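Local coordinates for putative thiosulfate sulfurtransferase YNJE (Escherichia coli, PDB 2WLR), which catalyses the transfer of sulfur from thiosulfate to cyanide, which yields thiocyanate and sulfite, at residues 162-167 and 246-251; 207-212 and 236-241; 140-145 and 230-235. One frame throughout, in Å; residues are numbered along the deposited sequence.

Contact 1: 162-167 and 246-251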
ATOM      1  N   LEU A 162     -20.130   7.494  11.153  1.00 14.90           N
ATOM      2  CA  LEU A 162     -21.365   7.449  11.955  1.00 16.03           C
ATOM      3  C   LEU A 162     -22.446   6.549  11.331  1.00 16.29           C
ATOM      4  O   LEU A 162     -23.279   5.984  12.051  1.00 16.17           O
ATOM      5  CB  LEU A 162     -21.938   8.849  12.145  1.00 16.16           C
ATOM      6  CG  LEU A 162     -21.056   9.863  12.869  1.00 16.81           C
ATOM      7  CD1 LEU A 162     -21.725  11.250  12.887  1.00 18.54           C
ATOM      8  CD2 LEU A 162     -20.745   9.398  14.255  1.00 20.11           C
ATOM      9  N   ILE A 163     -22.459   6.450  10.009  1.00 16.84           N
ATOM     10  CA  ILE A 163     -23.440   5.649   9.294  1.00 17.57           C
ATOM     11  C   ILE A 163     -23.056   4.160   9.338  1.00 16.94           C
ATOM     12  O   ILE A 163     -23.882   3.308   9.616  1.00 17.13           O
ATOM     13  CB  ILE A 163     -23.582   6.126   7.844  1.00 17.96           C
ATOM     14  CG1 ILE A 163     -23.979   7.612   7.775  1.00 20.76           C
ATOM     15  CG2 ILE A 163     -24.594   5.242   7.085  1.00 19.28           C
ATOM     16  CD1 ILE A 163     -25.312   7.925   8.401  1.00 23.45           C
ATOM     17  N   SER A 164     -21.799   3.863   9.021  1.00 16.20           N
ATOM     18  CA  SER A 164     -21.281   2.493   9.050  1.00 16.48           C
ATOM     19  C   SER A 164     -19.770   2.522   9.286  1.00 14.31           C
ATOM     20  O   SER A 164     -19.068   3.330   8.703  1.00 14.15           O
ATOM     21  CB  SER A 164     -21.548   1.795   7.714  1.00 17.50           C
ATOM     22  OG  SER A 164     -21.450   0.402   7.873  1.00 22.36           O
ATOM     23  N   HIS A 165     -19.299   1.643  10.157  1.00 13.31           N
ATOM     24  CA  HIS A 165     -17.872   1.403  10.389  1.00 12.38           C
ATOM     25  C   HIS A 165     -17.624  -0.039  10.767  1.00 12.28           C
ATOM     26  O   HIS A 165     -18.567  -0.827  11.008  1.00 12.26           O
ATOM     27  CB  HIS A 165     -17.262   2.364  11.422  1.00 12.57           C
ATOM     28  CG  HIS A 165     -18.010   2.461  12.715  1.00 12.55           C
ATOM     29  ND1 HIS A 165     -17.806   1.610  13.776  1.00 12.45           N
ATOM     30  CD2 HIS A 165     -18.891   3.392  13.141  1.00 12.67           C
ATOM     31  CE1 HIS A 165     -18.612   1.965  14.774  1.00  9.98           C
ATOM     32  NE2 HIS A 165     -19.262   3.050  14.414  1.00 13.28           N
ATOM     33  N   ILE A 166     -16.350  -0.399  10.819  1.00 10.81           N
ATOM     34  CA  ILE A 166     -15.963  -1.764  11.173  1.00 11.10           C
ATOM     35  C   ILE A 166     -16.274  -1.974  12.660  1.00 11.35           C
ATOM     36  O   ILE A 166     -16.006  -1.101  13.469  1.00 12.15           O
ATOM     37  CB  ILE A 166     -14.487  -2.004  10.827  1.00 11.39           C
ATOM     38  CG1 ILE A 166     -14.327  -1.993   9.322  1.00 11.03           C
ATOM     39  CG2 ILE A 166     -13.973  -3.325  11.433  1.00 10.97           C
ATOM     40  CD1 ILE A 166     -12.884  -2.159   8.880  1.00 11.64           C
ATOM     41  N   PRO A 167     -16.877  -3.120  13.006  1.00 12.30           N
ATOM     42  CA  PRO A 167     -17.246  -3.320  14.413  1.00 12.99           C
ATOM     43  C   PRO A 167     -16.058  -3.186  15.337  1.00 13.93           C
ATOM     44  O   PRO A 167     -15.003  -3.744  15.051  1.00 15.22           O
ATOM     45  CB  PRO A 167     -17.786  -4.742  14.422  1.00 13.97           C
ATOM     46  CG  PRO A 167     -18.341  -4.925  13.028  1.00 13.14           C
ATOM     47  CD  PRO A 167     -17.360  -4.226  12.155  1.00 12.07           C
ATOM     48  N   LEU A 246     -19.359  -7.980   5.339  1.00 15.38           N
ATOM     49  CA  LEU A 246     -19.150  -8.283   6.749  1.00 15.85           C
ATOM     50  C   LEU A 246     -19.976  -7.362   7.664  1.00 15.00           C
ATOM     51  O   LEU A 246     -20.425  -6.300   7.233  1.00 15.74           O
ATOM     52  CB  LEU A 246     -17.656  -8.223   7.079  1.00 15.96           C
ATOM     53  CG  LEU A 246     -16.877  -9.386   6.448  1.00 15.92           C
ATOM     54  CD1 LEU A 246     -15.391  -9.071   6.468  1.00 14.52           C
ATOM     55  CD2 LEU A 246     -17.109 -10.714   7.142  1.00 18.57           C
ATOM     56  N   PRO A 247     -20.171  -7.768   8.931  1.00 15.38           N
ATOM     57  CA  PRO A 247     -20.990  -6.944   9.812  1.00 15.28           C
ATOM     58  C   PRO A 247     -20.429  -5.544  10.019  1.00 15.22           C
ATOM     59  O   PRO A 247     -19.214  -5.303   9.867  1.00 14.71           O
ATOM     60  CB  PRO A 247     -20.980  -7.709  11.142  1.00 15.73           C
ATOM     61  CG  PRO A 247     -20.550  -9.083  10.820  1.00 16.42           C
ATOM     62  CD  PRO A 247     -19.665  -8.968   9.626  1.00 15.79           C
ATOM     63  N   VAL A 248     -21.310  -4.620  10.367  1.00 15.01           N
ATOM     64  CA  VAL A 248     -20.921  -3.248  10.608  1.00 14.76           C
ATOM     65  C   VAL A 248     -21.564  -2.724  11.869  1.00 14.75           C
ATOM     66  O   VAL A 248     -22.540  -3.293  12.364  1.00 16.36           O
ATOM     67  CB  VAL A 248     -21.289  -2.337   9.419  1.00 13.51           C
ATOM     68  CG1 VAL A 248     -20.587  -2.818   8.137  1.00 15.85           C
ATOM     69  CG2 VAL A 248     -22.814  -2.250   9.217  1.00 17.48           C
ATOM     70  N   GLU A 249     -20.993  -1.645  12.392  1.00 15.26           N
ATOM     71  CA  GLU A 249     -21.589  -0.901  13.495  1.00 15.59           C
ATOM     72  C   GLU A 249     -21.821   0.541  13.073  1.00 16.04           C
ATOM     73  O   GLU A 249     -21.299   1.005  12.082  1.00 13.67           O
ATOM     74  CB  GLU A 249     -20.726  -0.999  14.753  1.00 16.69           C
ATOM     75  CG  GLU A 249     -20.802  -2.376  15.400  1.00 18.10           C
ATOM     76  CD  GLU A 249     -19.890  -2.564  16.606  1.00 19.36           C
ATOM     77  OE1 GLU A 249     -19.150  -1.627  16.949  1.00 19.59           O
ATOM     78  OE2 GLU A 249     -19.879  -3.676  17.195  1.00 24.04           O
ATOM     79  N   ARG A 250     -22.618   1.247  13.849  1.00 16.35           N
ATOM     80  CA  ARG A 250     -22.968   2.623  13.522  1.00 17.72           C
ATOM     81  C   ARG A 250     -22.897   3.486  14.766  1.00 17.68           C
ATOM     82  O   ARG A 250     -22.726   2.992  15.881  1.00 17.37           O
ATOM     83  CB  ARG A 250     -24.372   2.683  12.896  1.00 19.17           C
ATOM     84  CG  ARG A 250     -25.524   2.438  13.849  1.00 23.50           C
ATOM     85  CD  ARG A 250     -26.848   2.245  13.095  1.00 27.81           C
ATOM     86  NE  ARG A 250     -27.414   3.494  12.560  1.00 32.12           N
ATOM     87  CZ  ARG A 250     -27.237   3.982  11.320  1.00 33.50           C
ATOM     88  NH1 ARG A 250     -26.485   3.357  10.413  1.00 34.88           N
ATOM     89  NH2 ARG A 250     -27.821   5.138  10.981  1.00 33.67           N
ATOM     90  N   GLY A 251     -23.009   4.785  14.553  1.00 17.58           N
ATOM     91  CA  GLY A 251     -23.046   5.751  15.633  1.00 18.16           C
ATOM     92  C   GLY A 251     -21.713   6.340  16.051  1.00 18.72           C
ATOM     93  O   GLY A 251     -20.647   6.072  15.461  1.00 17.98           O
TER
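His165 meets Glu249 with its CG set between the backbone N and the carbonyl carbon (chi1 51°). Glu249 has its own CG beside the backbone N (chi1 -73°), and from there the extended chain carries the carboxylate on to Pro167. One face of the imidazole looks onto Glu249 O, which lies 3.5 Å from the His165 ring plane and over its centre. Ring atom CE1 of His165 rests 3.6 Å from Glu249 CB. Ring and carboxylate planes stand 83° apart. ND1 of His165 donates to Ile166 O at 3.3 Å, in the ring plane. This bond, aided by a weak one from NE2 to Gly251 O, helps to set the turn of the ring.

The backbones form a single antiparallel bridge, a hydrogen-bonded pair. His165 N donates to Glu249 O at 2.8 Å. Glu249 N returns the bond to His165 O at 2.9 Å. Further on, Gly251 N donates to Leu162 O at 2.8 Å. Gly251 has a positive phi, at which a CB would press on the preceding carbonyl oxygen.

Next to the bridge, the Glu249 carboxylate lies against CA and CB of Pro167, and its OE1 accepts a bond from Gly168 N. The Pro167 ring packs on the Pro247 carbonyl, with CD of Pro167 3.1 Å from Pro247 O. On Ser164, OG sits 3.1 Å from Val248 CB.

The contact lies at the surface. It joins the turn that follows helix 160-163 to the loop that leaves helix 238-243. Tyr161 stacks on the His165 ring. Trp241 of helix 238-243 bonds through NE1 to Pro247 O, while His132 of helix 128-135 touches Pro247.

Contact 2: 207-212 and 236-241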
ATOM      1  N   ILE A 207      -4.435  -1.333  13.959  1.00  9.06           N
ATOM      2  CA  ILE A 207      -4.870  -1.600  12.588  1.00  9.50           C
ATOM      3  C   ILE A 207      -5.705  -0.399  12.142  1.00  9.13           C
ATOM      4  O   ILE A 207      -6.790  -0.170  12.655  1.00 10.00           O
ATOM      5  CB  ILE A 207      -5.636  -2.937  12.478  1.00 11.09           C
ATOM      6  CG1 ILE A 207      -4.787  -4.083  13.051  1.00 12.78           C
ATOM      7  CG2 ILE A 207      -6.013  -3.228  11.042  1.00 13.00           C
ATOM      8  CD1 ILE A 207      -5.541  -4.925  13.984  1.00 14.49           C
ATOM      9  N   LEU A 208      -5.214   0.333  11.170  1.00  8.37           N
ATOM     10  CA  LEU A 208      -5.872   1.510  10.635  1.00  9.08           C
ATOM     11  C   LEU A 208      -6.526   1.216   9.305  1.00  9.40           C
ATOM     12  O   LEU A 208      -6.003   0.447   8.470  1.00 10.62           O
ATOM     13  CB  LEU A 208      -4.861   2.656  10.473  1.00  9.70           C
ATOM     14  CG  LEU A 208      -4.460   3.326  11.794  1.00 11.02           C
ATOM     15  CD1 LEU A 208      -3.005   3.754  11.806  1.00 11.08           C
ATOM     16  CD2 LEU A 208      -5.421   4.501  12.089  1.00 13.02           C
ATOM     17  N   TYR A 209      -7.654   1.864   9.071  1.00  8.91           N
ATOM     18  CA  TYR A 209      -8.281   1.840   7.759  1.00  8.15           C
ATOM     19  C   TYR A 209      -8.896   3.161   7.477  1.00  9.11           C
ATOM     20  O   TYR A 209      -9.157   3.943   8.374  1.00  9.45           O
ATOM     21  CB  TYR A 209      -9.329   0.725   7.601  1.00  8.72           C
ATOM     22  CG  TYR A 209     -10.655   0.987   8.320  1.00  9.76           C
ATOM     23  CD1 TYR A 209     -10.816   0.719   9.671  1.00  9.99           C
ATOM     24  CD2 TYR A 209     -11.740   1.508   7.626  1.00  9.45           C
ATOM     25  CE1 TYR A 209     -12.043   0.980  10.301  1.00  9.67           C
ATOM     26  CE2 TYR A 209     -12.937   1.752   8.259  1.00  9.19           C
ATOM     27  CZ  TYR A 209     -13.077   1.489   9.574  1.00  9.94           C
ATOM     28  OH  TYR A 209     -14.287   1.750  10.212  1.00 10.30           O
ATOM     29  N   GLY A 210      -9.125   3.417   6.213  1.00 10.47           N
ATOM     30  CA  GLY A 210      -9.796   4.647   5.812  1.00 11.21           C
ATOM     31  C   GLY A 210     -10.736   4.376   4.670  1.00 11.20           C
ATOM     32  O   GLY A 210     -10.635   3.372   4.010  1.00 10.91           O
ATOM     33  N   ARG A 211     -11.653   5.301   4.419  1.00 12.59           N
ATOM     34  CA  ARG A 211     -12.370   5.278   3.176  1.00 13.36           C
ATOM     35  C   ARG A 211     -11.353   5.508   2.050  1.00 12.97           C
ATOM     36  O   ARG A 211     -11.502   4.971   0.967  1.00 14.64           O
ATOM     37  CB  ARG A 211     -13.484   6.340   3.123  1.00 14.55           C
ATOM     38  CG  ARG A 211     -14.922   5.772   3.300  1.00 16.86           C
ATOM     39  CD  ARG A 211     -15.298   5.451   4.740  1.00 16.75           C
ATOM     40  NE  ARG A 211     -16.665   4.915   4.787  1.00 20.66           N
ATOM     41  CZ  ARG A 211     -17.313   4.484   5.868  1.00 17.83           C
ATOM     42  NH1 ARG A 211     -16.757   4.504   7.069  1.00 15.22           N
ATOM     43  NH2 ARG A 211     -18.534   4.022   5.700  1.00 20.79           N
ATOM     44  N   ASP A 212     -10.307   6.281   2.334  1.00 12.52           N
ATOM     45  CA  ASP A 212      -9.143   6.379   1.446  1.00 12.22           C
ATOM     46  C   ASP A 212      -7.945   5.848   2.227  1.00 11.26           C
ATOM     47  O   ASP A 212      -7.717   6.234   3.371  1.00 11.61           O
ATOM     48  CB  ASP A 212      -8.868   7.832   1.063  1.00 13.64           C
ATOM     49  CG  ASP A 212     -10.049   8.493   0.362  1.00 16.03           C
ATOM     50  OD1 ASP A 212     -10.656   7.893  -0.561  1.00 20.12           O
ATOM     51  OD2 ASP A 212     -10.347   9.643   0.748  1.00 20.69           O
ATOM     52  N   GLY A 236      -6.644  -1.735   0.860  1.00  8.99           N
ATOM     53  CA  GLY A 236      -7.791  -1.310   0.092  1.00  9.01           C
ATOM     54  C   GLY A 236      -8.822  -0.529   0.886  1.00 10.29           C
ATOM     55  O   GLY A 236      -9.776   0.032   0.314  1.00 13.13           O
ATOM     56  N   GLY A 237      -8.641  -0.455   2.191  1.00 11.20           N
ATOM     57  CA  GLY A 237      -9.504   0.343   3.029  1.00 11.12           C
ATOM     58  C   GLY A 237     -10.896  -0.189   3.244  1.00 11.15           C
ATOM     59  O   GLY A 237     -11.200  -1.338   3.013  1.00 10.47           O
ATOM     60  N   TRP A 238     -11.762   0.726   3.665  1.00 11.00           N
ATOM     61  CA  TRP A 238     -13.144   0.425   3.988  1.00 11.00           C
ATOM     62  C   TRP A 238     -13.894  -0.310   2.899  1.00 11.67           C
ATOM     63  O   TRP A 238     -14.695  -1.173   3.201  1.00 11.61           O
ATOM     64  CB  TRP A 238     -13.868   1.732   4.298  1.00 11.88           C
ATOM     65  CG  TRP A 238     -15.368   1.573   4.277  1.00 11.01           C
ATOM     66  CD1 TRP A 238     -16.201   1.978   3.286  1.00 13.65           C
ATOM     67  CD2 TRP A 238     -16.187   0.909   5.259  1.00 11.40           C
ATOM     68  NE1 TRP A 238     -17.498   1.616   3.586  1.00 14.28           N
ATOM     69  CE2 TRP A 238     -17.511   0.958   4.788  1.00 13.80           C
ATOM     70  CE3 TRP A 238     -15.921   0.238   6.462  1.00 11.92           C
ATOM     71  CZ2 TRP A 238     -18.586   0.422   5.517  1.00 14.05           C
ATOM     72  CZ3 TRP A 238     -16.994  -0.293   7.188  1.00 13.97           C
ATOM     73  CH2 TRP A 238     -18.308  -0.202   6.687  1.00 13.93           C
ATOM     74  N   GLN A 239     -13.664   0.068   1.652  1.00 11.33           N
ATOM     75  CA  GLN A 239     -14.474  -0.503   0.576  1.00 12.38           C
ATOM     76  C   GLN A 239     -14.339  -2.019   0.536  1.00 11.44           C
ATOM     77  O   GLN A 239     -15.284  -2.718   0.165  1.00 13.36           O
ATOM     78  CB  GLN A 239     -14.124   0.113  -0.768  1.00 12.77           C
ATOM     79  CG  GLN A 239     -15.195  -0.149  -1.848  1.00 16.95           C
ATOM     80  CD  GLN A 239     -16.577   0.290  -1.417  1.00 20.53           C
ATOM     81  OE1 GLN A 239     -16.751   1.368  -0.841  1.00 23.11           O
ATOM     82  NE2 GLN A 239     -17.576  -0.545  -1.696  1.00 23.58           N
ATOM     83  N   THR A 240     -13.173  -2.550   0.886  1.00 10.87           N
ATOM     84  CA  THR A 240     -12.999  -4.001   0.900  1.00  9.97           C
ATOM     85  C   THR A 240     -13.867  -4.680   1.981  1.00 10.39           C
ATOM     86  O   THR A 240     -14.339  -5.801   1.781  1.00 10.59           O
ATOM     87  CB  THR A 240     -11.516  -4.451   1.071  1.00 10.24           C
ATOM     88  OG1 THR A 240     -11.008  -4.134   2.378  1.00 11.14           O
ATOM     89  CG2 THR A 240     -10.609  -3.889  -0.055  1.00 10.61           C
ATOM     90  N   TRP A 241     -14.015  -4.048   3.132  1.00 10.00           N
ATOM     91  CA  TRP A 241     -14.930  -4.527   4.170  1.00 10.11           C
ATOM     92  C   TRP A 241     -16.373  -4.496   3.697  1.00 12.52           C
ATOM     93  O   TRP A 241     -17.107  -5.473   3.869  1.00 13.62           O
ATOM     94  CB  TRP A 241     -14.782  -3.691   5.442  1.00 10.35           C
ATOM     95  CG  TRP A 241     -15.551  -4.267   6.609  1.00  9.41           C
ATOM     96  CD1 TRP A 241     -16.836  -4.020   6.949  1.00 11.40           C
ATOM     97  CD2 TRP A 241     -15.036  -5.155   7.597  1.00  8.93           C
ATOM     98  NE1 TRP A 241     -17.171  -4.708   8.060  1.00 10.91           N
ATOM     99  CE2 TRP A 241     -16.078  -5.406   8.514  1.00  9.79           C
ATOM    100  CE3 TRP A 241     -13.793  -5.756   7.821  1.00  9.55           C
ATOM    101  CZ2 TRP A 241     -15.927  -6.262   9.586  1.00 10.79           C
ATOM    102  CZ3 TRP A 241     -13.647  -6.579   8.874  1.00  9.55           C
ATOM    103  CH2 TRP A 241     -14.701  -6.825   9.774  1.00  8.88           C
TER
HETATM  104  O   HOH W   1     -11.690   2.126   0.827  1.00 15.14           O
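Arg211 lays its guanidinium flat on the indole of Trp238. The Arg211 chain bends at chi2 (78°), which sets CD, and runs extended from there to CZ. Trp238 has CG anti to its backbone N (chi1 164°), which starts the indole off alongside Arg211 and Tyr209. The Arg211 and Trp238 side chains lie side by side and point the same way, their planes 23° apart. CZ of Arg211 stands 3.6 Å from the centroid of the five-membered ring of Trp238, almost on the ring normal. This is a cation-pi stack. Arg211 NE lies 3.3 Å from Trp238 CD1, and Arg211 NH2 lies 3.4 Å from Trp238 CE2. NH2 and the indole NE1 are both donors and do not bond each other. The charge has a second partner: Arg211 NH1 forms a salt bridge with Glu152 and also donates to Ser164 O.

Tyr209 runs alongside Trp238 in the same direction. CE2 of Tyr209 is 3.8 Å from Trp238 CE3, an apolar touch. Tyr209 OH is held by a hydrogen bond with Ile166 N.

One backbone bond crosses here: Trp238 N donates to Gly210 O at 2.9 Å. Gly237 fits beside this carbonyl because it lacks a CB, which would clash with Gly210 O. Gly237 O accepts from both N and OG1 of Thr240, at the start of the helix. Water 1 donates to Arg211 O and Gly236 O and accepts from Gln239 N, so it ties the loop to that helix start.

The contact is buried in a rhodanese-like domain. It sets the end of strand 205-209 and the loop before helix 213-226 against the first turn of helix 238-243. Strand 205-209 lies between strands 231-234 and 148-154 of the parallel sheet, and Trp241 packs on helix 128-135.

Contact 3: 140-145 and 230-235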
ATOM      1  N   VAL A 140      -5.750 -16.517  14.255  1.00 12.31           N
ATOM      2  CA  VAL A 140      -5.373 -16.034  12.926  1.00 11.84           C
ATOM      3  C   VAL A 140      -3.883 -16.020  12.782  1.00 11.20           C
ATOM      4  O   VAL A 140      -3.135 -15.959  13.765  1.00 12.29           O
ATOM      5  CB  VAL A 140      -5.925 -14.596  12.682  1.00 12.00           C
ATOM      6  CG1 VAL A 140      -7.451 -14.541  12.810  1.00 14.34           C
ATOM      7  CG2 VAL A 140      -5.256 -13.597  13.630  1.00 12.17           C
ATOM      8  N   THR A 141      -3.431 -16.049  11.532  1.00 10.57           N
ATOM      9  CA  THR A 141      -2.037 -15.887  11.192  1.00 10.06           C
ATOM     10  C   THR A 141      -1.541 -14.522  11.659  1.00 10.12           C
ATOM     11  O   THR A 141      -2.280 -13.532  11.537  1.00 10.52           O
ATOM     12  CB  THR A 141      -1.839 -15.984   9.670  1.00  9.88           C
ATOM     13  OG1 THR A 141      -2.317 -17.247   9.201  1.00 10.04           O
ATOM     14  CG2 THR A 141      -0.404 -15.809   9.238  1.00 10.69           C
ATOM     15  N   ALA A 142      -0.319 -14.468  12.160  1.00  9.99           N
ATOM     16  CA  ALA A 142       0.324 -13.196  12.536  1.00 10.66           C
ATOM     17  C   ALA A 142      -0.576 -12.387  13.455  1.00 12.25           C
ATOM     18  O   ALA A 142      -0.796 -11.190  13.286  1.00 11.33           O
ATOM     19  CB  ALA A 142       0.692 -12.414  11.280  1.00 10.82           C
ATOM     20  N   LYS A 143      -1.089 -13.051  14.480  1.00 13.33           N
ATOM     21  CA  LYS A 143      -1.936 -12.428  15.486  1.00 15.54           C
ATOM     22  C   LYS A 143      -1.159 -11.348  16.251  1.00 14.66           C
ATOM     23  O   LYS A 143       0.038 -11.502  16.508  1.00 16.08           O
ATOM     24  CB  LYS A 143      -2.440 -13.500  16.471  1.00 16.44           C
ATOM     25  CG  LYS A 143      -3.483 -13.016  17.451  1.00 21.02           C
ATOM     26  CD  LYS A 143      -3.710 -13.982  18.595  1.00 25.39           C
ATOM     27  CE  LYS A 143      -4.915 -13.522  19.434  1.00 26.85           C
ATOM     28  NZ  LYS A 143      -5.336 -14.511  20.466  1.00 30.76           N
ATOM     29  N   PRO A 144      -1.833 -10.242  16.599  1.00 14.61           N
ATOM     30  CA  PRO A 144      -1.167  -9.311  17.504  1.00 15.11           C
ATOM     31  C   PRO A 144      -0.601  -9.992  18.764  1.00 15.87           C
ATOM     32  O   PRO A 144      -1.258 -10.872  19.305  1.00 17.57           O
ATOM     33  CB  PRO A 144      -2.286  -8.344  17.890  1.00 15.01           C
ATOM     34  CG  PRO A 144      -3.252  -8.388  16.805  1.00 15.28           C
ATOM     35  CD  PRO A 144      -3.196  -9.810  16.263  1.00 14.58           C
ATOM     36  N   ALA A 145       0.589  -9.579  19.178  1.00 16.70           N
ATOM     37  CA  ALA A 145       1.280 -10.128  20.354  1.00 17.93           C
ATOM     38  C   ALA A 145       0.441  -9.962  21.611  1.00 18.78           C
ATOM     39  O   ALA A 145       0.456 -10.840  22.487  1.00 20.82           O
ATOM     40  CB  ALA A 145       2.618  -9.452  20.551  1.00 18.25           C
ATOM     41  N   ASP A 230       3.869  -2.119  16.232  1.00 10.76           N
ATOM     42  CA  ASP A 230       3.097  -2.944  15.310  1.00 10.74           C
ATOM     43  C   ASP A 230       1.904  -2.129  14.807  1.00  9.14           C
ATOM     44  O   ASP A 230       0.900  -2.003  15.483  1.00  9.28           O
ATOM     45  CB  ASP A 230       2.702  -4.245  16.014  1.00 11.21           C
ATOM     46  CG  ASP A 230       1.932  -5.210  15.116  1.00 13.16           C
ATOM     47  OD1 ASP A 230       1.835  -4.949  13.896  1.00 12.37           O
ATOM     48  OD2 ASP A 230       1.453  -6.239  15.658  1.00 16.10           O
ATOM     49  N   VAL A 231       2.072  -1.543  13.618  1.00  8.91           N
ATOM     50  CA  VAL A 231       1.063  -0.749  12.949  1.00  8.91           C
ATOM     51  C   VAL A 231       0.807  -1.408  11.584  1.00  8.23           C
ATOM     52  O   VAL A 231       1.748  -1.692  10.820  1.00  8.68           O
ATOM     53  CB  VAL A 231       1.472   0.718  12.749  1.00  7.93           C
ATOM     54  CG1 VAL A 231       0.372   1.484  12.062  1.00  9.77           C
ATOM     55  CG2 VAL A 231       1.817   1.394  14.085  1.00 10.78           C
ATOM     56  N   ARG A 232      -0.460  -1.595  11.288  1.00  7.93           N
ATOM     57  CA  ARG A 232      -0.930  -2.286  10.099  1.00  8.48           C
ATOM     58  C   ARG A 232      -2.032  -1.492   9.437  1.00  8.66           C
ATOM     59  O   ARG A 232      -2.664  -0.619  10.059  1.00  9.18           O
ATOM     60  CB  ARG A 232      -1.446  -3.665  10.462  1.00  8.43           C
ATOM     61  CG  ARG A 232      -0.465  -4.430  11.285  1.00  8.78           C
ATOM     62  CD  ARG A 232      -0.850  -5.857  11.433  1.00 10.74           C
ATOM     63  NE  ARG A 232      -0.098  -6.522  12.471  1.00 10.68           N
ATOM     64  CZ  ARG A 232      -0.121  -7.835  12.668  1.00 13.13           C
ATOM     65  NH1 ARG A 232      -0.773  -8.632  11.835  1.00 12.79           N
ATOM     66  NH2 ARG A 232       0.525  -8.337  13.709  1.00 13.84           N
ATOM     67  N   LEU A 233      -2.255  -1.787   8.158  1.00  8.55           N
ATOM     68  CA  LEU A 233      -3.327  -1.158   7.373  1.00  8.53           C
ATOM     69  C   LEU A 233      -4.235  -2.228   6.867  1.00  8.80           C
ATOM     70  O   LEU A 233      -3.796  -3.305   6.496  1.00  9.82           O
ATOM     71  CB  LEU A 233      -2.788  -0.478   6.121  1.00 10.30           C
ATOM     72  CG  LEU A 233      -1.898   0.736   6.292  1.00 12.61           C
ATOM     73  CD1 LEU A 233      -1.452   1.246   4.895  1.00 14.39           C
ATOM     74  CD2 LEU A 233      -2.601   1.830   7.095  1.00 16.01           C
ATOM     75  N   LEU A 234      -5.510  -1.903   6.768  1.00  8.38           N
ATOM     76  CA  LEU A 234      -6.412  -2.707   5.948  1.00  8.41           C
ATOM     77  C   LEU A 234      -6.207  -2.388   4.474  1.00  9.33           C
ATOM     78  O   LEU A 234      -6.489  -1.301   4.021  1.00  9.13           O
ATOM     79  CB  LEU A 234      -7.876  -2.471   6.330  1.00  9.28           C
ATOM     80  CG  LEU A 234      -8.957  -3.168   5.507  1.00  8.94           C
ATOM     81  CD1 LEU A 234      -8.785  -4.703   5.521  1.00 10.97           C
ATOM     82  CD2 LEU A 234     -10.349  -2.804   6.005  1.00 10.84           C
ATOM     83  N   ASP A 235      -5.745  -3.379   3.731  1.00  9.34           N
ATOM     84  CA  ASP A 235      -5.378  -3.217   2.316  1.00  9.37           C
ATOM     85  C   ASP A 235      -6.652  -2.870   1.555  1.00  9.16           C
ATOM     86  O   ASP A 235      -7.635  -3.601   1.651  1.00 10.24           O
ATOM     87  CB  ASP A 235      -4.787  -4.544   1.842  1.00  9.99           C
ATOM     88  CG  ASP A 235      -4.078  -4.462   0.499  1.00  9.31           C
ATOM     89  OD1 ASP A 235      -3.839  -3.361  -0.017  1.00 11.51           O
ATOM     90  OD2 ASP A 235      -3.798  -5.566  -0.011  1.00 10.91           O
TER
HETATM   91  O   HOH W   2       2.300  -7.639  17.740  1.00 24.33           O
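Asp230 approaches Pro144 from the start of the second segment, with OD2 of Asp230 4.4 Å from Pro144 CA. OD2 accepts a bond from water 2, which in turn accepts from Ala145 N, and OD2 also bonds Thr205 OG1.

Two residues on, Arg232 points toward the loop, its chain extended from CG to NE. Its guanidinium grips two partners, each with two nitrogens. Side-on, Arg232 NE donates to Asp230 OD1 at 2.9 Å and NH2 to Asp230 OD2 at 3.0 Å, a salt bridge that uses the syn lone pairs. End-on, both terminal nitrogens share one acceptor: Arg232 NH1 donates to Ala142 O at 2.9 Å and NH2 to the same oxygen at 3.2 Å. All these acceptors lie near the guanidinium plane, which fixes how the group is turned. An alanine in place of Arg232 would probably leave Ala142 O without these two donors and the Asp230 carboxylate without its positive mate.

The contact pins the loop between helix 128-135 and strand 148-154 to strand 231-234, part of the parallel sheet of an alpha/beta rhodanese domain.

From the N terminus, the first segments come in the order 140-145, 162-167 and 207-212. The loops then close in turn: contact 3 at 230-235, contact 2 at 236-241 and contact 1 at 246-251. The short loop of contact 2 is nested inside that of contact 1. Contact 3 crosses both others. Contacts 2 and 3 share one sheet, since strands 205-209 and 231-234 are neighbours in it: Leu208 bonds Arg232 and Leu234 through the backbone. Contacts 1 and 2 meet directly, and contact 1 touches contact 3 where Ile166 packs on Leu234. Together they join the sheet, the start of helix 238-243 and the segments 140-145, 162-167 and 246-251.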